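Local coordinates for acyl-CoA dehydrogenase FadE3 (Mycobacterium smegmatis, PDB 4IV6), which binds dihydroflavine-adenine dinucleotide as a four-chain flavoprotein of the acyl-CoA dehydrogenase family, at residues Ser96-Leu101 with Val184-Val189; Ala122-Thr127 with Ala236-Gly241; Gly241-Arg246 with Gln313-Glu318. One frame throughout, in Å; residues are numbered along the deposited sequence.

Interaction 1. Residues Ser96-Leu101 with Val184-Val189; sequences SKLLLL and VSILLV
Ser185 OG, next to the Ile186 that meets Leu98 across this contact, is gripped by two groups, Thr173 OG1 and the backbone N of Gly232. Serine suits this buried face of strand 184-190, where polar backbone and a second hydroxyl lie close. The neighbouring residues turn the other way. Ile186 and Leu188, two apart and therefore on one side of the strand, point at helix 83-102, while Leu187 packs on Cys171 of strand 166-172. The contact thus joins the helical N-terminal domain of the acyl-CoA dehydrogenase fold to the beta domain in its middle, across backbones that stand well apart: the CA atoms of Leu99 and Leu188 are 9.4 Å from each other. Long branched side chains are what can span that distance. Leu99 has CG beside its backbone N (chi1 -84°), which carries CD2 out to within 3.7 Å of Leu188 CD1, the two chains passing at a slant. Leu98 leaves the helix with CB turned toward the strand, yet its CD1 stays 4.4 Å from Ile186 CD1. Helix 105-116 flanks the Leu99-Leu188 pair, with Leu112 against Leu99 and Gln107 against Leu188, whereas Gln237 of helix 234-270 packs on Ile186.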
loop_
_atom_site.group_PDB
_atom_site.type_symbol
_atom_site.label_atom_id
_atom_site.label_comp_id
_atom_site.label_asym_id
_atom_site.label_seq_id
_atom_site.Cartn_x
_atom_site.Cartn_y
_atom_site.Cartn_z
ATOM N N SER B 96 -10.692 -12.883 33.888
ATOM C CA SER B 96 -11.293 -12.073 34.932
ATOM C C SER B 96 -12.679 -11.615 34.489
ATOM O O SER B 96 -13.652 -11.731 35.224
ATOM C CB SER B 96 -10.420 -10.857 35.313
ATOM O OG SER B 96 -9.152 -11.219 35.833
ATOM N N LYS B 97 -12.778 -11.096 33.280
ATOM C CA LYS B 97 -14.064 -10.621 32.772
ATOM C C LYS B 97 -15.093 -11.731 32.591
ATOM O O LYS B 97 -16.267 -11.553 32.907
ATOM C CB LYS B 97 -13.837 -9.880 31.453
ATOM C CG LYS B 97 -15.081 -9.242 30.844
ATOM C CD LYS B 97 -15.479 -7.972 31.572
ATOM C CE LYS B 97 -16.617 -7.272 30.851
ATOM N NZ LYS B 97 -17.105 -6.097 31.630
ATOM N N LEU B 98 -14.682 -12.866 32.033
ATOM C CA LEU B 98 -15.596 -13.988 31.884
ATOM C C LEU B 98 -16.192 -14.450 33.229
ATOM O O LEU B 98 -17.389 -14.748 33.318
ATOM C CB LEU B 98 -14.919 -15.168 31.205
ATOM C CG LEU B 98 -14.545 -14.927 29.752
ATOM C CD1 LEU B 98 -13.840 -16.158 29.212
ATOM C CD2 LEU B 98 -15.758 -14.558 28.915
ATOM N N LEU B 99 -15.353 -14.509 34.256
ATOM C CA LEU B 99 -15.807 -14.844 35.600
ATOM C C LEU B 99 -16.832 -13.831 36.098
ATOM O O LEU B 99 -17.881 -14.207 36.610
ATOM C CB LEU B 99 -14.628 -14.906 36.575
ATOM C CG LEU B 99 -13.842 -16.221 36.640
ATOM C CD1 LEU B 99 -12.479 -16.008 37.290
ATOM C CD2 LEU B 99 -14.629 -17.258 37.426
ATOM N N LEU B 100 -16.540 -12.547 35.950
ATOM C CA LEU B 100 -17.498 -11.538 36.372
ATOM C C LEU B 100 -18.801 -11.641 35.587
ATOM O O LEU B 100 -19.856 -11.567 36.176
ATOM C CB LEU B 100 -16.911 -10.163 36.223
ATOM C CG LEU B 100 -15.849 -9.893 37.291
ATOM C CD1 LEU B 100 -14.948 -8.784 36.793
ATOM C CD2 LEU B 100 -16.482 -9.541 38.630
ATOM N N LEU B 101 -18.725 -11.843 34.279
ATOM C CA LEU B 101 -19.942 -11.857 33.439
ATOM C C LEU B 101 -20.805 -13.086 33.636
ATOM O O LEU B 101 -22.024 -12.985 33.652
ATOM C CB LEU B 101 -19.589 -11.731 31.939
ATOM C CG LEU B 101 -19.054 -10.367 31.464
ATOM C CD1 LEU B 101 -18.758 -10.398 29.968
ATOM C CD2 LEU B 101 -20.023 -9.237 31.780
ATOM N N VAL B 184 -20.380 -26.730 22.717
ATOM C CA VAL B 184 -19.106 -26.139 23.178
ATOM C C VAL B 184 -19.300 -25.299 24.420
ATOM O O VAL B 184 -20.183 -24.433 24.450
ATOM C CB VAL B 184 -18.459 -25.285 22.063
ATOM C CG1 VAL B 184 -17.239 -24.548 22.561
ATOM C CG2 VAL B 184 -18.033 -26.195 20.911
ATOM N N SER B 185 -18.467 -25.542 25.428
ATOM C CA SER B 185 -18.537 -24.861 26.703
ATOM C C SER B 185 -17.159 -24.416 27.117
ATOM O O SER B 185 -16.166 -24.771 26.484
ATOM C CB SER B 185 -19.098 -25.802 27.785
ATOM O OG SER B 185 -20.323 -26.373 27.358
ATOM N N ILE B 186 -17.099 -23.644 28.189
ATOM C CA ILE B 186 -15.837 -23.251 28.779
ATOM C C ILE B 186 -15.768 -23.802 30.199
ATOM O O ILE B 186 -16.715 -23.653 30.969
ATOM C CB ILE B 186 -15.693 -21.738 28.779
ATOM C CG1 ILE B 186 -15.565 -21.216 27.331
ATOM C CG2 ILE B 186 -14.488 -21.322 29.619
ATOM C CD1 ILE B 186 -15.631 -19.696 27.238
ATOM N N LEU B 187 -14.666 -24.470 30.519
ATOM C CA LEU B 187 -14.436 -25.009 31.845
ATOM C C LEU B 187 -13.233 -24.310 32.446
ATOM O O LEU B 187 -12.252 -24.027 31.738
ATOM C CB LEU B 187 -14.170 -26.525 31.803
ATOM C CG LEU B 187 -15.172 -27.491 31.141
ATOM C CD1 LEU B 187 -14.768 -28.940 31.424
ATOM C CD2 LEU B 187 -16.588 -27.271 31.582
ATOM N N LEU B 188 -13.314 -24.019 33.743
ATOM C CA LEU B 188 -12.217 -23.423 34.481
ATOM C C LEU B 188 -11.409 -24.572 35.073
ATOM O O LEU B 188 -11.803 -25.161 36.030
ATOM C CB LEU B 188 -12.751 -22.517 35.598
ATOM C CG LEU B 188 -13.768 -21.472 35.128
ATOM C CD1 LEU B 188 -14.367 -20.732 36.294
ATOM C CD2 LEU B 188 -13.086 -20.517 34.191
ATOM N N VAL B 189 -10.275 -24.871 34.472
ATOM C CA VAL B 189 -9.476 -26.048 34.777
ATOM C C VAL B 189 -8.221 -25.681 35.555
ATOM O O VAL B 189 -7.407 -24.877 35.092
ATOM C CB VAL B 189 -9.046 -26.699 33.449
ATOM C CG1 VAL B 189 -8.209 -27.953 33.683
ATOM C CG2 VAL B 189 -10.301 -27.029 32.648
#

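Interaction 2. Residues Ala122-Thr127 with Ala236-Gly241; sequences ATMALT and AQMMKG. With FDA (dihydroflavine-adenine dinucleotide), chain D.
The flavin-binding strand 122-125 of the beta domain, with the loop that follows it, lies between the flavin ring and helix 234-270, and Met124 and Leu126 meet Met238 on the helix side. Met238 is the common partner; it has two conformers, and its contacts hold for the one described. Its CG lies 3.7 Å from Leu126 CD1, the two side chains passing across one another, and its sulfur approaches the end of Met124, whose chain bends at chi2 and chi3 (-66° and -54°) and meets Met238 tip to tip. The Met124 CE to Met238 SD separation, 3.2 Å, is short and doubtful. Unbranched, flexible methionines suit such a seam because they can bend to follow the surfaces of strand, loop and helix.

On the flavin side the backbone does the work. Met124 O accepts a nearly straight bond from FDA N3 (3.0 Å, 174°). FDA O2 takes two N-H groups, from Leu126 N at 3.0 Å and Thr127 N at 2.9 Å. Thr127 adds its hydroxyl, OG1 receiving a 2.8 Å bond from FDA N1, a direction that fits the dihydro form of the ring. Ser133, Thr368 and Glu370 bind the cofactor too, as do Arg339 and Gly343 of the second subunit. One edge of the ring is therefore read by alternating acceptors and donors, and the paired N-H groups on O2 would probably polarise the C2 carbonyl and stabilise partial negative charge on O2.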
loop_
_atom_site.group_PDB
_atom_site.type_symbol
_atom_site.label_atom_id
_atom_site.label_comp_id
_atom_site.label_asym_id
_atom_site.label_seq_id
_atom_site.Cartn_x
_atom_site.Cartn_y
_atom_site.Cartn_z
ATOM N N ALA B 122 -4.401 -16.602 35.361
ATOM C CA ALA B 122 -5.239 -17.364 34.457
ATOM C C ALA B 122 -4.899 -17.049 33.022
ATOM O O ALA B 122 -4.411 -15.956 32.687
ATOM C CB ALA B 122 -6.720 -17.096 34.728
ATOM N N THR B 123 -5.196 -18.014 32.152
ATOM C CA THR B 123 -5.045 -17.804 30.723
ATOM C C THR B 123 -6.185 -18.480 29.962
ATOM O O THR B 123 -6.941 -19.274 30.549
ATOM C CB THR B 123 -3.691 -18.309 30.244
ATOM O OG1 THR B 123 -3.478 -17.924 28.875
ATOM C CG2 THR B 123 -3.613 -19.843 30.365
ATOM N N MET B 124 -6.313 -18.151 28.676
ATOM C CA MET B 124 -7.364 -18.716 27.805
ATOM C C MET B 124 -6.807 -19.815 26.930
ATOM O O MET B 124 -5.856 -19.571 26.218
ATOM C CB MET B 124 -7.892 -17.681 26.811
ATOM C CG MET B 124 -8.604 -16.481 27.380
ATOM S SD MET B 124 -10.154 -16.911 28.191
ATOM C CE MET B 124 -10.981 -17.815 26.907
ATOM N N ALA B 125 -7.453 -20.975 26.908
ATOM C CA ALA B 125 -7.060 -22.064 26.028
ATOM C C ALA B 125 -8.146 -22.435 25.012
ATOM O O ALA B 125 -9.057 -23.230 25.298
ATOM C CB ALA B 125 -6.640 -23.277 26.836
ATOM N N LEU B 126 -8.017 -21.880 23.814
ATOM C CA LEU B 126 -8.946 -22.138 22.713
ATOM C C LEU B 126 -8.265 -22.913 21.589
ATOM O O LEU B 126 -8.782 -23.913 21.143
ATOM C CB LEU B 126 -9.480 -20.844 22.108
ATOM C CG LEU B 126 -10.141 -19.765 22.959
ATOM C CD1 LEU B 126 -10.926 -18.780 22.114
ATOM C CD2 LEU B 126 -11.044 -20.352 23.985
ATOM N N THR B 127 -7.107 -22.417 21.142
ATOM C CA THR B 127 -6.439 -22.905 19.951
ATOM C C THR B 127 -6.032 -24.363 20.057
ATOM O O THR B 127 -5.476 -24.795 21.060
ATOM C CB THR B 127 -5.241 -22.001 19.622
ATOM O OG1 THR B 127 -5.727 -20.665 19.381
ATOM C CG2 THR B 127 -4.474 -22.494 18.407
ATOM N N ALA B 236 -20.751 -17.940 22.682
ATOM C CA ALA B 236 -21.367 -16.687 23.080
ATOM C C ALA B 236 -20.535 -15.994 24.149
ATOM O O ALA B 236 -20.296 -14.783 24.085
ATOM C CB ALA B 236 -22.781 -16.943 23.591
ATOM N N GLN B 237 -20.082 -16.764 25.134
ATOM C CA GLN B 237 -19.254 -16.224 26.210
ATOM C C GLN B 237 -17.931 -15.698 25.661
ATOM O O GLN B 237 -17.548 -14.571 25.997
ATOM C CB GLN B 237 -18.984 -17.271 27.275
ATOM C CG GLN B 237 -20.224 -17.714 28.054
ATOM C CD GLN B 237 -19.985 -18.982 28.852
ATOM O OE1 GLN B 237 -19.046 -19.736 28.601
ATOM N NE2 GLN B 237 -20.839 -19.215 29.832
ATOM N N MET B 238 -17.265 -16.484 24.818
ATOM C CA MET B 238 -16.014 -16.023 24.223
ATOM C C MET B 238 -16.207 -14.733 23.418
ATOM O O MET B 238 -15.411 -13.821 23.552
ATOM C CB MET B 238 -15.358 -17.094 23.367
ATOM C CG MET B 238 -13.879 -16.839 23.149
ATOM S SD MET B 238 -13.032 -16.606 24.729
ATOM C CE MET B 238 -12.720 -14.860 24.721
ATOM N N MET B 239 -17.268 -14.624 22.623
ATOM C CA MET B 239 -17.507 -13.370 21.887
ATOM C C MET B 239 -17.439 -12.158 22.800
ATOM O O MET B 239 -16.861 -11.139 22.457
ATOM C CB MET B 239 -18.869 -13.376 21.209
ATOM C CG MET B 239 -18.842 -13.754 19.741
ATOM S SD MET B 239 -20.541 -13.718 19.104
ATOM C CE MET B 239 -20.871 -11.958 19.142
ATOM N N LYS B 240 -18.031 -12.295 23.982
ATOM C CA LYS B 240 -18.089 -11.235 24.962
ATOM C C LYS B 240 -16.697 -10.958 25.553
ATOM O O LYS B 240 -16.270 -9.806 25.682
ATOM C CB LYS B 240 -19.127 -11.643 26.019
ATOM C CG LYS B 240 -19.895 -10.533 26.647
ATOM C CD LYS B 240 -20.641 -9.658 25.655
ATOM C CE LYS B 240 -20.615 -8.237 26.204
ATOM N NZ LYS B 240 -21.352 -7.254 25.367
ATOM N N GLY B 241 -15.961 -12.025 25.832
ATOM C CA GLY B 241 -14.576 -11.925 26.245
ATOM C C GLY B 241 -13.662 -11.300 25.187
ATOM O O GLY B 241 -12.726 -10.588 25.547
HETATM P PA FDA D . -5.292 -21.202 10.735
HETATM O O1A FDA D . -6.700 -21.108 11.268
HETATM O O2A FDA D . -4.694 -22.539 10.393
HETATM O O5B FDA D . -5.191 -20.239 9.459
HETATM C C5B FDA D . -4.050 -20.227 8.570
HETATM C C4B FDA D . -4.253 -19.125 7.515
HETATM O O4B FDA D . -5.515 -19.274 6.837
HETATM C C3B FDA D . -4.307 -17.744 8.132
HETATM O O3B FDA D . -3.844 -16.777 7.165
HETATM C C2B FDA D . -5.785 -17.582 8.418
HETATM O O2B FDA D . -6.221 -16.232 8.543
HETATM C C1B FDA D . -6.365 -18.185 7.162
HETATM N N9A FDA D . -7.771 -18.649 7.320
HETATM C C8A FDA D . -8.169 -19.724 8.036
HETATM N N7A FDA D . -9.502 -19.887 7.928
HETATM C C5A FDA D . -9.958 -18.887 7.137
HETATM C C6A FDA D . -11.247 -18.457 6.621
HETATM N N6A FDA D . -12.342 -19.148 6.942
HETATM N N1A FDA D . -11.333 -17.365 5.830
HETATM C C2A FDA D . -10.227 -16.688 5.480
HETATM N N3A FDA D . -8.992 -17.016 5.921
HETATM C C4A FDA D . -8.812 -18.091 6.716
HETATM N N1 FDA D . -4.437 -19.145 21.327
HETATM C C2 FDA D . -5.025 -19.369 22.498
HETATM O O2 FDA D . -6.067 -20.051 22.529
HETATM N N3 FDA D . -4.530 -18.883 23.651
HETATM C C4 FDA D . -3.415 -18.158 23.737
HETATM O O4 FDA D . -2.979 -17.752 24.848
HETATM C C4X FDA D . -2.716 -17.840 22.475
HETATM N N5 FDA D . -1.563 -17.141 22.426
HETATM C C5X FDA D . -0.761 -17.250 21.336
HETATM C C6 FDA D . 0.594 -16.907 21.392
HETATM C C7 FDA D . 1.413 -16.982 20.266
HETATM C C7M FDA D . 2.879 -16.643 20.351
HETATM C C8 FDA D . 0.865 -17.392 19.034
HETATM C C8M FDA D . 1.666 -17.499 17.757
HETATM C C9 FDA D . -0.475 -17.740 18.980
HETATM C C9A FDA D . -1.293 -17.692 20.121
HETATM N N10 FDA D . -2.643 -18.091 20.028
HETATM C C10 FDA D . -3.292 -18.415 21.240
HETATM C "C1'" FDA D . -3.023 -18.883 18.853
HETATM C "C2'" FDA D . -3.635 -17.933 17.846
HETATM O "O2'" FDA D . -4.881 -17.414 18.316
HETATM C "C3'" FDA D . -3.811 -18.681 16.525
HETATM O "O3'" FDA D . -2.532 -18.784 15.909
HETATM C "C4'" FDA D . -4.760 -17.999 15.568
HETATM O "O4'" FDA D . -6.079 -18.344 16.021
HETATM C "C5'" FDA D . -4.609 -18.530 14.131
HETATM O "O5'" FDA D . -4.661 -19.938 14.168
HETATM P P FDA D . -3.893 -20.917 13.187
HETATM O O1P FDA D . -4.478 -22.272 13.528
HETATM O O2P FDA D . -2.424 -20.706 13.325
HETATM O O3P FDA D . -4.354 -20.380 11.737
#

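Interaction 3. Residues Gly241-Arg246 with Gln313-Glu318; sequences GLEVGR and QRCDME
Water carries the polar traffic between Glu243 and Arg246 on one helix and Cys315 and Asp316 at the beginning of another. Water 1 donates to Glu243 OE2 at 2.9 Å and accepts from Cys315 N at 3.1 Å, linking a carboxylate to the N-cap residue of helix 316-340. Water 2 lies in the plane of the Arg246 guanidinium, at its edge, 2.9 Å from NH1, and donates to Asp316 O at 2.8 Å. Leu242 CD1 covers one face of that guanidinium, so the flat group has an apolar wall while its edge serves the water.

The closest direct packing is at the end of Glu243, whose extended chain reaches from its helix to the start of helix 316-340. OE1 lies 3.8 Å from Cys315 SG and OE2 the same distance from Asp316 CB. Both helices belong to the C-terminal helical bundle of the acyl-CoA dehydrogenase fold, and Phe309 of helix 282-310 lies against both Glu243 and Cys315; the small thiol suits this close, buried spot.

Charge is the third element. The planes of the Glu243 and Asp316 carboxylates are turned 86° from each other, nearly perpendicular, with OE2 and OD2 separated by 5.1 Å. That like-charged approach is probably eased by a cation on each: Lys240 NZ bridges to Glu243 OE2, and Arg383 NH2 to Asp316 OD1. The first torsion of Asp316 (chi1 58°) sets CG between N and the carbonyl carbon, folding OD1 back over the helix start, where it accepts from Met317 N in a bent bond (131°), met from above the carboxylate plane.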
loop_
_atom_site.group_PDB
_atom_site.type_symbol
_atom_site.label_atom_id
_atom_site.label_comp_id
_atom_site.label_asym_id
_atom_site.label_seq_id
_atom_site.Cartn_x
_atom_site.Cartn_y
_atom_site.Cartn_z
ATOM N N GLY B 241 -15.961 -12.025 25.832
ATOM C CA GLY B 241 -14.576 -11.925 26.245
ATOM C C GLY B 241 -13.662 -11.300 25.187
ATOM O O GLY B 241 -12.726 -10.588 25.547
ATOM N N LEU B 242 -13.949 -11.546 23.901
ATOM C CA LEU B 242 -13.171 -10.952 22.796
ATOM C C LEU B 242 -13.288 -9.427 22.660
ATOM O O LEU B 242 -12.450 -8.794 22.050
ATOM C CB LEU B 242 -13.552 -11.580 21.452
ATOM C CG LEU B 242 -13.169 -13.047 21.226
ATOM C CD1 LEU B 242 -13.854 -13.589 19.979
ATOM C CD2 LEU B 242 -11.666 -13.186 21.122
ATOM N N GLU B 243 -14.325 -8.837 23.212
ATOM C CA GLU B 243 -14.377 -7.373 23.290
ATOM C C GLU B 243 -13.152 -6.857 24.064
ATOM O O GLU B 243 -12.398 -6.012 23.566
ATOM C CB GLU B 243 -15.670 -6.941 23.962
ATOM C CG GLU B 243 -16.909 -7.228 23.123
ATOM C CD GLU B 243 -18.220 -6.835 23.797
ATOM O OE1 GLU B 243 -18.204 -6.326 24.936
ATOM O OE2 GLU B 243 -19.289 -7.028 23.162
ATOM N N VAL B 244 -12.937 -7.397 25.266
ATOM C CA VAL B 244 -11.755 -7.067 26.079
ATOM C C VAL B 244 -10.480 -7.503 25.363
ATOM O O VAL B 244 -9.494 -6.741 25.281
ATOM C CB VAL B 244 -11.813 -7.746 27.470
ATOM C CG1 VAL B 244 -10.558 -7.455 28.258
ATOM C CG2 VAL B 244 -13.024 -7.258 28.252
ATOM N N GLY B 245 -10.488 -8.721 24.833
ATOM C CA GLY B 245 -9.293 -9.268 24.213
ATOM C C GLY B 245 -8.816 -8.463 23.005
ATOM O O GLY B 245 -7.638 -8.164 22.869
ATOM N N ARG B 246 -9.728 -8.110 22.127
ATOM C CA ARG B 246 -9.366 -7.331 20.965
ATOM C C ARG B 246 -8.860 -5.921 21.360
ATOM O O ARG B 246 -7.913 -5.425 20.779
ATOM C CB ARG B 246 -10.558 -7.241 20.013
ATOM C CG ARG B 246 -10.810 -8.552 19.286
ATOM C CD ARG B 246 -12.170 -8.571 18.623
ATOM N NE ARG B 246 -12.304 -9.766 17.780
ATOM C CZ ARG B 246 -13.456 -10.336 17.430
ATOM N NH1 ARG B 246 -14.603 -9.867 17.842
ATOM N NH2 ARG B 246 -13.449 -11.403 16.680
ATOM N N GLN B 313 -22.204 1.123 25.421
ATOM C CA GLN B 313 -22.693 1.096 24.048
ATOM C C GLN B 313 -22.134 -0.140 23.331
ATOM O O GLN B 313 -21.149 -0.723 23.764
ATOM C CB GLN B 313 -22.284 2.376 23.308
ATOM C CG GLN B 313 -23.135 3.596 23.662
ATOM C CD GLN B 313 -22.414 4.928 23.471
ATOM O OE1 GLN B 313 -21.376 5.019 22.800
ATOM N NE2 GLN B 313 -22.964 5.978 24.079
ATOM N N ARG B 314 -22.770 -0.535 22.242
ATOM C CA ARG B 314 -22.245 -1.613 21.421
ATOM C C ARG B 314 -20.847 -1.246 20.919
ATOM O O ARG B 314 -20.606 -0.135 20.466
ATOM C CB ARG B 314 -23.178 -1.923 20.259
ATOM C CG ARG B 314 -23.420 -0.765 19.302
ATOM C CD ARG B 314 -24.701 -1.057 18.540
ATOM N NE ARG B 314 -24.884 -0.208 17.373
ATOM C CZ ARG B 314 -25.724 -0.496 16.378
ATOM N NH1 ARG B 314 -26.453 -1.617 16.415
ATOM N NH2 ARG B 314 -25.824 0.317 15.333
ATOM N N CYS B 315 -19.924 -2.172 21.093
ATOM C CA CYS B 315 -18.514 -1.934 20.808
ATOM C C CYS B 315 -17.831 -3.159 20.227
ATOM O O CYS B 315 -16.604 -3.163 20.112
ATOM C CB CYS B 315 -17.803 -1.565 22.110
ATOM S SG CYS B 315 -17.887 -2.955 23.261
ATOM N N ASP B 316 -18.602 -4.192 19.851
ATOM C CA ASP B 316 -17.999 -5.433 19.401
ATOM C C ASP B 316 -17.273 -5.247 18.052
ATOM O O ASP B 316 -16.130 -5.671 17.888
ATOM C CB ASP B 316 -19.008 -6.611 19.390
ATOM C CG ASP B 316 -20.230 -6.369 18.507
ATOM O OD1 ASP B 316 -20.437 -5.268 17.930
ATOM O OD2 ASP B 316 -21.011 -7.329 18.390
ATOM N N MET B 317 -17.918 -4.582 17.114
ATOM C CA MET B 317 -17.301 -4.281 15.816
ATOM C C MET B 317 -16.133 -3.292 15.993
ATOM O O MET B 317 -15.081 -3.431 15.375
ATOM C CB MET B 317 -18.337 -3.712 14.857
ATOM C CG MET B 317 -17.786 -3.366 13.465
ATOM S SD MET B 317 -19.094 -2.704 12.408
ATOM C CE MET B 317 -19.131 -0.995 12.872
ATOM N N GLU B 318 -16.333 -2.296 16.840
ATOM C CA GLU B 318 -15.346 -1.248 17.026
ATOM C C GLU B 318 -14.050 -1.811 17.654
ATOM O O GLU B 318 -12.953 -1.416 17.277
ATOM C CB GLU B 318 -15.952 -0.111 17.860
ATOM C CG GLU B 318 -17.044 0.663 17.124
ATOM C CD GLU B 318 -18.444 0.074 17.201
ATOM O OE1 GLU B 318 -18.656 -1.093 17.676
ATOM O OE2 GLU B 318 -19.351 0.815 16.735
HETATM O O HOH W 1 -20.839 -4.947 21.975
HETATM O O HOH W 2 -15.337 -7.676 19.647
#

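Helix 234-270 ties the three together: interactions 2 and 3 both use it and share Gly241, while interaction 1 touches it directly, Leu98 packing on Gln237 and Gly241. Interactions 1 and 2, their centres about 7 Å apart, reach the two outermost strands of one three-stranded sheet and meet at several points, among them Leu98 against Met124. Both are mainly buried and apolar, between a helix and a strand or the loop after it, but interaction 2 also turns polar backbone to the cofactor. Interaction 3, about 13 Å between centres from interaction 2, is only partly buried and joins one helix of the C-terminal bundle to the start of another, and there charged side chains and bridging waters take the place of hydrocarbon contacts.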